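16S rRNA aminocarboxypropyltransferase (Vulcanisaeta distributa, PDB 5APG) probably transfers the aminocarboxypropyl group of S-adenosylmethionine to an N1-methylpseudouridine of 16S rRNA, completing a hypermodified nucleotide. Local coordinates at residues R58-A61 with E62-L66; M123-K126 with D127-M130; G156-S159 with P160-E163; N141-I144 with I145-Y149; A20-L23 with V24-G27. All coordinates share one frame; numbering follows the deposited sequence.

Interaction 1. Residues R58-A61 with E62-L66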
# COMPACT_ATOMS: atom_id res chain seq x y z
N ARG A 58 5.35 7.05 10.92
CA ARG A 58 6.12 5.99 11.59
C ARG A 58 5.73 5.82 13.06
O ARG A 58 5.62 4.69 13.56
CB ARG A 58 7.61 6.29 11.50
CG ARG A 58 8.49 5.29 12.23
CD ARG A 58 9.94 5.77 12.29
NE ARG A 58 10.79 4.84 13.04
CZ ARG A 58 11.60 3.95 12.47
NH1 ARG A 58 11.68 3.86 11.15
NH2 ARG A 58 12.34 3.14 13.23
N VAL A 59 5.52 6.93 13.76
CA VAL A 59 5.25 6.89 15.19
C VAL A 59 3.97 6.11 15.49
O VAL A 59 3.91 5.35 16.46
CB VAL A 59 5.15 8.33 15.79
CG1 VAL A 59 4.08 9.15 15.08
CG2 VAL A 59 4.88 8.27 17.28
N ILE A 60 2.97 6.25 14.62
CA ILE A 60 1.70 5.54 14.76
C ILE A 60 1.85 4.06 14.40
O ILE A 60 1.32 3.19 15.10
CB ILE A 60 0.61 6.17 13.87
CG1 ILE A 60 0.36 7.62 14.28
CG2 ILE A 60 -0.68 5.36 13.94
CD1 ILE A 60 -0.15 7.76 15.70
N ALA A 61 2.57 3.78 13.32
CA ALA A 61 2.83 2.40 12.91
C ALA A 61 3.57 1.61 13.99
O ALA A 61 3.30 0.43 14.20
CB ALA A 61 3.63 2.38 11.61
N GLU A 62 4.50 2.27 14.67
CA GLU A 62 5.24 1.63 15.76
C GLU A 62 4.37 1.32 16.97
O GLU A 62 4.55 0.29 17.62
CB GLU A 62 6.40 2.52 16.22
CG GLU A 62 7.50 2.71 15.21
CD GLU A 62 8.56 3.67 15.72
OE1 GLU A 62 8.20 4.70 16.32
OE2 GLU A 62 9.76 3.38 15.53
N SER A 63 3.44 2.22 17.28
CA SER A 63 2.69 2.13 18.52
C SER A 63 1.34 1.43 18.37
O SER A 63 0.88 0.77 19.31
CB SER A 63 2.48 3.53 19.11
OG SER A 63 1.92 4.41 18.14
N ARG A 64 0.71 1.55 17.21
CA ARG A 64 -0.59 0.94 16.98
C ARG A 64 -0.54 -0.15 15.90
O ARG A 64 -1.33 -1.09 15.92
CB ARG A 64 -1.64 1.99 16.57
CG ARG A 64 -2.12 2.92 17.70
CD ARG A 64 -1.36 4.24 17.68
NE ARG A 64 -1.87 5.21 18.66
CZ ARG A 64 -2.84 6.08 18.41
NH1 ARG A 64 -3.44 6.10 17.23
NH2 ARG A 64 -3.22 6.93 19.35
N GLY A 65 0.39 -0.02 14.96
CA GLY A 65 0.54 -1.00 13.90
C GLY A 65 0.15 -0.48 12.53
O GLY A 65 -0.25 0.68 12.38
N LEU A 66 0.26 -1.35 11.52
CA LEU A 66 -0.10 -1.01 10.14
C LEU A 66 -1.13 -2.01 9.62
O LEU A 66 -0.89 -3.21 9.63
CB LEU A 66 1.14 -1.02 9.24
CG LEU A 66 0.92 -0.72 7.75
CD1 LEU A 66 0.50 0.72 7.54
CD2 LEU A 66 2.18 -1.03 6.93
O HOH W 1 12.03 3.97 16.16
O HOH W 2 6.22 5.31 18.49
O HOH W 3 3.81 -1.94 15.38

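Interaction 2. Residues M123-K126 with D127-M130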
# COMPACT_ATOMS: atom_id res chain seq x y z
N MSE A 123 8.35 5.17 5.84
CA MSE A 123 8.38 5.39 7.28
C MSE A 123 9.74 5.04 7.90
O MSE A 123 9.87 4.98 9.12
CB MSE A 123 7.26 4.59 7.95
CG MSE A 123 5.87 5.06 7.52
SE MSE A 123 4.42 4.25 8.55
CE MSE A 123 4.69 2.39 8.05
N GLY A 124 10.74 4.82 7.06
CA GLY A 124 12.09 4.64 7.55
C GLY A 124 12.52 3.20 7.80
O GLY A 124 13.60 2.96 8.32
N PHE A 125 11.66 2.25 7.45
CA PHE A 125 12.01 0.84 7.59
C PHE A 125 12.51 0.28 6.26
O PHE A 125 11.92 -0.63 5.69
CB PHE A 125 10.81 0.03 8.09
CG PHE A 125 10.25 0.52 9.40
CD1 PHE A 125 10.81 0.14 10.60
CD2 PHE A 125 9.15 1.37 9.41
CE1 PHE A 125 10.29 0.59 11.80
CE2 PHE A 125 8.63 1.83 10.61
CZ PHE A 125 9.20 1.44 11.81
N LYS A 126 13.61 0.85 5.76
CA LYS A 126 14.13 0.48 4.44
C LYS A 126 14.63 -0.96 4.37
O LYS A 126 14.40 -1.64 3.37
CB LYS A 126 15.26 1.44 4.05
CG LYS A 126 14.78 2.87 3.84
CD LYS A 126 15.92 3.80 3.45
CE LYS A 126 15.37 5.14 2.98
NZ LYS A 126 16.39 6.22 3.02
N ASP A 127 15.30 -1.42 5.41
CA ASP A 127 15.82 -2.79 5.42
C ASP A 127 14.67 -3.79 5.40
O ASP A 127 14.70 -4.77 4.66
CB ASP A 127 16.72 -3.03 6.63
CG ASP A 127 18.03 -2.27 6.55
OD1 ASP A 127 18.37 -1.78 5.45
OD2 ASP A 127 18.72 -2.17 7.58
N GLU A 128 13.67 -3.53 6.23
CA GLU A 128 12.47 -4.36 6.28
C GLU A 128 11.73 -4.36 4.94
O GLU A 128 11.23 -5.39 4.50
CB GLU A 128 11.54 -3.88 7.39
CG GLU A 128 12.08 -4.12 8.80
CD GLU A 128 13.06 -3.05 9.26
OE1 GLU A 128 13.35 -2.12 8.48
OE2 GLU A 128 13.53 -3.15 10.42
N ALA A 129 11.66 -3.20 4.30
CA ALA A 129 11.00 -3.10 3.01
C ALA A 129 11.67 -4.01 1.98
O ALA A 129 11.00 -4.65 1.17
CB ALA A 129 11.00 -1.66 2.52
N MSE A 130 13.00 -4.07 2.03
CA MSE A 130 13.75 -4.91 1.10
C MSE A 130 13.59 -6.39 1.42
O MSE A 130 13.48 -7.22 0.51
CB MSE A 130 15.24 -4.52 1.12
CG MSE A 130 16.08 -5.33 0.13
SE MSE A 130 15.48 -4.99 -1.71
CE MSE A 130 16.03 -3.13 -1.84

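Interaction 3. Residues G156-S159 with P160-E163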
# COMPACT_ATOMS: atom_id res chain seq x y z
N GLY A 156 9.78 13.34 3.25
CA GLY A 156 8.59 14.12 3.48
C GLY A 156 8.22 15.07 2.34
O GLY A 156 7.39 15.96 2.51
N ASP A 157 8.84 14.87 1.18
CA ASP A 157 8.62 15.74 0.03
C ASP A 157 7.73 15.07 -1.02
O ASP A 157 8.14 14.10 -1.66
CB ASP A 157 9.96 16.15 -0.57
CG ASP A 157 9.82 17.03 -1.80
OD1 ASP A 157 8.71 17.56 -2.05
OD2 ASP A 157 10.82 17.18 -2.52
N LEU A 158 6.53 15.62 -1.22
CA LEU A 158 5.55 15.01 -2.11
C LEU A 158 5.50 15.66 -3.49
O LEU A 158 4.64 15.34 -4.31
CB LEU A 158 4.16 15.07 -1.47
CG LEU A 158 3.98 14.12 -0.28
CD1 LEU A 158 3.03 14.71 0.74
CD2 LEU A 158 3.46 12.78 -0.79
N SER A 159 6.44 16.56 -3.76
CA SER A 159 6.50 17.23 -5.06
C SER A 159 6.63 16.31 -6.30
O SER A 159 6.21 16.71 -7.38
CB SER A 159 7.64 18.26 -5.06
OG SER A 159 8.91 17.64 -4.99
N PRO A 160 7.21 15.10 -6.16
CA PRO A 160 7.22 14.26 -7.37
C PRO A 160 5.86 13.89 -7.98
O PRO A 160 5.82 13.60 -9.17
CB PRO A 160 7.91 12.97 -6.89
CG PRO A 160 8.74 13.38 -5.77
CD PRO A 160 8.07 14.54 -5.11
N GLU A 161 4.79 13.88 -7.18
CA GLU A 161 3.52 13.30 -7.63
C GLU A 161 2.94 13.94 -8.89
O GLU A 161 2.56 13.23 -9.82
CB GLU A 161 2.47 13.38 -6.52
CG GLU A 161 2.82 12.61 -5.27
CD GLU A 161 1.58 12.26 -4.48
OE1 GLU A 161 0.83 13.18 -4.10
OE2 GLU A 161 1.34 11.05 -4.27
N ARG A 162 2.85 15.26 -8.91
CA ARG A 162 2.21 15.95 -10.03
C ARG A 162 2.98 15.75 -11.34
O ARG A 162 2.37 15.61 -12.40
CB ARG A 162 2.06 17.44 -9.74
CG ARG A 162 0.95 17.75 -8.75
CD ARG A 162 0.87 19.24 -8.47
NE ARG A 162 -0.40 19.61 -7.87
CZ ARG A 162 -0.61 19.72 -6.56
NH1 ARG A 162 0.37 19.47 -5.71
NH2 ARG A 162 -1.81 20.06 -6.10
N GLU A 163 4.30 15.75 -11.26
CA GLU A 163 5.11 15.55 -12.45
C GLU A 163 5.04 14.10 -12.92
O GLU A 163 5.00 13.82 -14.12
CB GLU A 163 6.57 15.95 -12.21
CG GLU A 163 7.48 15.67 -13.39
CD GLU A 163 8.46 16.80 -13.66
OE1 GLU A 163 9.05 17.32 -12.69
OE2 GLU A 163 8.64 17.16 -14.84
O HOH W 4 2.90 16.56 -6.17
O HOH W 5 5.36 17.82 -9.50

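Interaction 4. Residues N141-I144 with I145-Y149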
# COMPACT_ATOMS: atom_id res chain seq x y z
N ASN A 141 13.25 -4.65 -7.63
CA ASN A 141 13.15 -3.69 -8.73
C ASN A 141 12.11 -2.60 -8.48
O ASN A 141 12.16 -1.53 -9.09
CB ASN A 141 12.82 -4.41 -10.04
CG ASN A 141 13.09 -3.55 -11.26
OD1 ASN A 141 14.12 -2.88 -11.34
ND2 ASN A 141 12.17 -3.57 -12.22
N PHE A 142 11.16 -2.86 -7.58
CA PHE A 142 10.17 -1.86 -7.19
C PHE A 142 10.84 -0.62 -6.62
O PHE A 142 10.45 0.51 -6.92
CB PHE A 142 9.19 -2.44 -6.17
CG PHE A 142 8.19 -1.44 -5.66
CD1 PHE A 142 7.16 -1.00 -6.48
CD2 PHE A 142 8.28 -0.94 -4.37
CE1 PHE A 142 6.23 -0.07 -6.01
CE2 PHE A 142 7.36 -0.02 -3.90
CZ PHE A 142 6.34 0.41 -4.72
N ILE A 143 11.86 -0.83 -5.78
CA ILE A 143 12.61 0.29 -5.23
C ILE A 143 13.49 0.93 -6.29
O ILE A 143 13.57 2.16 -6.37
CB ILE A 143 13.45 -0.16 -4.02
CG1 ILE A 143 12.53 -0.51 -2.85
CG2 ILE A 143 14.43 0.94 -3.61
CD1 ILE A 143 13.25 -0.97 -1.61
N ILE A 144 14.13 0.11 -7.12
CA ILE A 144 14.98 0.62 -8.20
C ILE A 144 14.24 1.60 -9.12
O ILE A 144 14.70 2.72 -9.34
CB ILE A 144 15.55 -0.53 -9.06
CG1 ILE A 144 16.46 -1.43 -8.21
CG2 ILE A 144 16.31 0.02 -10.27
CD1 ILE A 144 17.72 -0.75 -7.73
N ILE A 145 13.10 1.18 -9.65
CA ILE A 145 12.40 2.01 -10.63
C ILE A 145 11.70 3.19 -9.95
O ILE A 145 11.35 4.17 -10.62
CB ILE A 145 11.38 1.20 -11.45
CG1 ILE A 145 10.23 0.70 -10.57
CG2 ILE A 145 12.06 0.03 -12.16
CD1 ILE A 145 9.07 0.14 -11.36
N ASN A 146 11.51 3.13 -8.64
CA ASN A 146 10.90 4.23 -7.90
C ASN A 146 11.88 5.02 -7.05
O ASN A 146 11.47 5.87 -6.25
CB ASN A 146 9.77 3.71 -7.00
CG ASN A 146 8.55 3.30 -7.77
OD1 ASN A 146 7.85 4.14 -8.34
ND2 ASN A 146 8.28 2.00 -7.82
N GLN A 147 13.17 4.75 -7.21
CA GLN A 147 14.20 5.24 -6.29
C GLN A 147 14.16 6.75 -6.08
O GLN A 147 14.18 7.23 -4.95
CB GLN A 147 15.58 4.83 -6.79
CG GLN A 147 16.71 5.24 -5.85
CD GLN A 147 16.81 4.33 -4.64
OE1 GLN A 147 16.46 4.73 -3.53
NE2 GLN A 147 17.29 3.11 -4.84
N LYS A 148 14.08 7.50 -7.17
CA LYS A 148 14.10 8.96 -7.09
C LYS A 148 12.86 9.52 -6.39
O LYS A 148 12.95 10.53 -5.69
CB LYS A 148 14.22 9.57 -8.49
CG LYS A 148 15.62 9.46 -9.07
CD LYS A 148 15.73 10.23 -10.38
CE LYS A 148 17.16 10.25 -10.89
NZ LYS A 148 17.33 11.24 -12.00
N TYR A 149 11.72 8.87 -6.58
CA TYR A 149 10.48 9.31 -5.94
C TYR A 149 10.51 8.95 -4.46
O TYR A 149 10.21 9.79 -3.61
CB TYR A 149 9.26 8.67 -6.62
CG TYR A 149 9.36 8.65 -8.13
CD1 TYR A 149 9.66 9.81 -8.83
CD2 TYR A 149 9.18 7.47 -8.84
CE1 TYR A 149 9.77 9.80 -10.21
CE2 TYR A 149 9.28 7.46 -10.22
CZ TYR A 149 9.58 8.62 -10.90
OH TYR A 149 9.68 8.61 -12.27

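Interaction 5. Residues A20-L23 with V24-G27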
# COMPACT_ATOMS: atom_id res chain seq x y z
N ALA A 20 -0.47 -11.14 -0.44
CA ALA A 20 -0.72 -11.02 1.00
C ALA A 20 -0.54 -12.37 1.68
O ALA A 20 0.02 -12.46 2.77
CB ALA A 20 -2.11 -10.46 1.26
N ILE A 21 -1.03 -13.43 1.03
CA ILE A 21 -0.86 -14.79 1.54
C ILE A 21 0.62 -15.11 1.74
O ILE A 21 1.00 -15.74 2.74
CB ILE A 21 -1.51 -15.82 0.59
CG1 ILE A 21 -3.03 -15.71 0.64
CG2 ILE A 21 -1.07 -17.23 0.95
CD1 ILE A 21 -3.62 -15.97 2.01
N LYS A 22 1.45 -14.66 0.81
CA LYS A 22 2.89 -14.90 0.90
C LYS A 22 3.53 -14.11 2.04
O LYS A 22 4.39 -14.63 2.75
CB LYS A 22 3.57 -14.58 -0.43
CG LYS A 22 4.86 -15.34 -0.65
CD LYS A 22 5.36 -15.17 -2.07
CE LYS A 22 6.59 -16.02 -2.31
NZ LYS A 22 7.11 -15.88 -3.71
N LEU A 23 3.13 -12.85 2.20
CA LEU A 23 3.55 -12.05 3.36
C LEU A 23 3.27 -12.77 4.68
O LEU A 23 4.13 -12.84 5.56
CB LEU A 23 2.83 -10.70 3.39
CG LEU A 23 3.38 -9.56 2.54
CD1 LEU A 23 2.41 -8.39 2.56
CD2 LEU A 23 4.75 -9.16 3.06
N VAL A 24 2.06 -13.30 4.80
CA VAL A 24 1.63 -13.96 6.02
C VAL A 24 2.39 -15.27 6.22
O VAL A 24 2.81 -15.59 7.33
CB VAL A 24 0.11 -14.24 5.98
CG1 VAL A 24 -0.32 -15.08 7.18
CG2 VAL A 24 -0.66 -12.92 5.92
N ARG A 25 2.59 -16.01 5.13
CA ARG A 25 3.29 -17.29 5.18
C ARG A 25 4.70 -17.14 5.74
O ARG A 25 5.20 -18.03 6.42
CB ARG A 25 3.35 -17.92 3.78
CG ARG A 25 3.82 -19.37 3.77
CD ARG A 25 3.37 -20.10 2.50
NE ARG A 25 3.91 -19.51 1.28
CZ ARG A 25 5.11 -19.80 0.78
NH1 ARG A 25 5.90 -20.65 1.41
NH2 ARG A 25 5.52 -19.22 -0.34
N PHE A 26 5.34 -16.01 5.47
CA PHE A 26 6.70 -15.78 5.95
C PHE A 26 6.75 -14.94 7.23
O PHE A 26 7.82 -14.58 7.71
CB PHE A 26 7.56 -15.11 4.87
CG PHE A 26 8.05 -16.08 3.82
CD1 PHE A 26 9.24 -16.77 4.01
CD2 PHE A 26 7.32 -16.31 2.67
CE1 PHE A 26 9.69 -17.68 3.06
CE2 PHE A 26 7.77 -17.22 1.72
CZ PHE A 26 8.96 -17.90 1.92
N GLY A 27 5.58 -14.62 7.78
CA GLY A 27 5.51 -13.95 9.07
C GLY A 27 5.74 -12.45 9.09
O GLY A 27 5.95 -11.88 10.16

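Interaction 1. Residues R58-A61 with E62-L66
Glu62 reaches back one helical turn to Arg58, and each atom of its side chain meets something there. CB lies 3.5 Å from Arg58 O. CG comes closer, 3.2 Å from Arg58 O, because it stands anti to the carbonyl carbon (chi1 -67°). The chain then runs extended, and CD passes 3.8 Å from Arg58 CG. At the tip, OE2 forms a salt bridge with Arg58 NE at 3.1 Å. The hydrogen bond in it is weak and bent (129° at the hydrogen). The two flat groups are turned 72° apart, so they do not pair squarely. OE1 takes a hydrogen bond from a water that also donates to Val59 O. Arg58 has its stronger partner in Met123 O, which NH1 reaches. With an alanine at Arg58, the Glu62 carboxylate would probably lose its charge mate, and Met123 O a donor. All this lies on helix 58-63, the connection of a beta-alpha-beta unit between strands 43-45 and 66-70 of the parallel sheet in this SPOUT-fold enzyme. Towards the end of the helix, Ser63 OG donates to Val59 O at 2.8 Å, and Ser63 N uses the same oxygen. Ile60 O accepts from Arg64 N at 2.7 Å and weakly from Gly65 N. Gly65 then leaves the helix with positive phi, where a CB would strike the preceding carbonyl oxygen. Ile60 CD1 sits over one face of the Arg64 guanidinium, 4.0 Å from Arg64 NH1, which bonds to Gly41 O.

Interaction 2. Residues M123-K126 with D127-M130
Glu128 folds its carboxylate back against Phe125. OE1 lies 3.4 Å from Phe125 CB and comes in at the edge of the ring, near its plane. The carboxylate and ring planes stand almost at right angles, 87° apart. A bend at chi2 (83°) brings the acid round to Phe125; an extended chain would point elsewhere. In the backbone, Phe125 O accepts a hydrogen bond from Ala129 N at 2.9 Å. Lys126 O accepts from Met130 N at 3.1 Å. The methyl of Ala129 touches both acceptors, CB lying 3.5 Å from Phe125 O and from Lys126 O. The segment is a tight helix-to-helix turn. Helix 112-122 closes in a Schellman motif with Gly124, at positive phi, as its C-prime residue, and Phe125 takes the N-cap position of helix 126-133. Phe125 has no polar side-chain atom with which to cap the first turn. An acid in the first turn, as Glu128 is, would be expected to suit the positive end of the helix. Further out, Glu128 OE2 is held by the N atom of Met1, which ties the start of the chain to this helix. An alanine in place of Glu128 would probably leave Met1 N without this acceptor and uncover the Phe125 ring edge. The Phe125 ring packs on Leu120 and Pro3 and makes a cation-pi contact with Arg58. Ala129 rests on Leu120 and Tyr121, while Met130, present as selenomethionine, touches Pro140.

Interaction 3. Residues G156-S159 with P160-E163
Leu158 and Glu161 adopt like first torsions, each with CG anti to the carbonyl carbon (chi1 -71° and -62°). The two side chains lie alongside one another and point the same way, with Leu158 CD2 4.2 Å from Glu161 CD. The segment leads into helix 160-165 through an Asx turn. In it, Asp157 OD1 accepts from Ser159 N at 3.0 Å, two residues on. Ser159 OG, set between the backbone N and the carbonyl carbon (chi1 67°), donates to the same Asp157 OD1 at 2.9 Å. Both donors reach the oxygen from one face of the carboxylate: the backbone N from well above the plane, OG from the syn side and tilted out of it. The other oxygen, Asp157 OD2, forms a salt bridge with Arg152. Together these bonds fix the rotation of the acid. Just before it, Gly156, at positive phi, is the C-prime residue of the Schellman motif that ends helix 141-153. Pro160 follows Ser159 and has no N-H to give. Its CD lies 3.2 Å from Ser159 OG, and its ring packs on Tyr149, Arg152 and Tyr153. Glu161 is buried, and OE2 is held by a salt bridge to Arg92 and by Leu95 N. Its side chain is about 7 Å from that of Leu93, which binds S-adenosylmethionine. Glu161 N bonds to Leu158 O at 3.2 Å. A water donates to the same Leu158 O at 2.8 Å and accepts from Arg162 N at 3.0 Å.

Interaction 4. Residues N141-I144 with I145-Y149
Phe142 O is gripped twice by Asn146. The side-chain ND2 of Asn146 donates to Phe142 O at 2.8 Å, in the carbonyl plane and on a lone pair. Asn146 N adds a weak bond to the same oxygen at 3.3 Å. The ND2 group also sits over one face of the Phe142 ring, towards its rim and 3.4 Å from Phe142 CE1. Ring and amide planes are 58° apart. This works because CG of Asn146 stands anti to its carbonyl carbon (chi1 -73°), which swings the amide back along the helix. The other end of the amide, OD1, accepts from Ile97 N. One residue earlier, Asn141 O takes a nearly straight bond from Ile145 N at 2.9 Å. Ile145 CG2 presses on the Asn141 amide, 3.6 Å from ND2. On another side, Gln147 NE2 lies 3.8 Å from Ile143 CG2, and both residues also meet Tyr121. All lie on helix 141-153, kinked at 148-149, where regular bonds to the turn before are missing; Tyr149 N bonds weakly to Asn146 O. The Phe142 ring packs on Glu114 and Ala118 of helix 112-122, about 6 Å from the side chain of Leu93, an S-adenosylmethionine-binding residue. With its nitrogen bonded to a helix carbonyl and its oxygen to a loop amide, the buried Asn146 amide has its orientation fixed, and a flip would set like against like at both ends.

Interaction 5. Residues A20-L23 with V24-G27
Val24 packs tightly against the turn before it. Its N bonds to Ala20 O at 3.0 Å, and its CG2 lies 3.3 Å from that same Ala20 O. Arg25 N bonds to Ile21 O at 2.9 Å. Ala20 and Leu23 are buried: Ala20 meets Ile7 and Thr112, and Leu23 meets Ile113 and Val116. The helix, 19-25, connects strands 5-9 and 30-32 in a beta-alpha-beta unit. It ends in a Schellman motif at Gly27, whose positive phi favours glycine; Gly27 N bonds to Val24 O. The side with Arg25 and Phe26 is looser and more exposed. Lys22 and Phe26 lie alongside, with Lys22 CG 4.2 Å from Phe26 CE2. The edge of the Phe26 ring meets the backbone, CD2 being 3.4 Å from Lys22 O. Arg25, bent at chi3 (62°), sets its guanidinium so that Phe26 CE2 lies over one face, towards the rim of the group. Arg25 NH2 stays 3.9 Å from Lys22 CE. The Lys22 tip has its own partners: NZ bonds to Leu135 O and forms a salt bridge with the sulfonate of a buffer molecule, MES.

Along the chain the order is interaction 5, 1, 2, 4, 3. Interactions 5 and 1 lie on helices 19-25 and 58-63, connections in two beta-alpha-beta units of the five-stranded parallel sheet. The other three follow the last strand, on helices and turns from 123 to 163. Interactions 1 and 2 touch, centres about 14 Å apart. Interaction 2 meets interaction 4 through Met130 and Ile143 (centres about 13 Å apart), and interaction 4 meets interaction 3 through Tyr149 and Pro160 (centres about 14 Å apart). Interactions 3 and 5 lie on opposite sides of the chain's centre, their centres about 31 Å apart. Side chains of interactions 1, 3, 4 and 5 come within about 6 to 9 Å of the bound S-adenosylmethionine analogue.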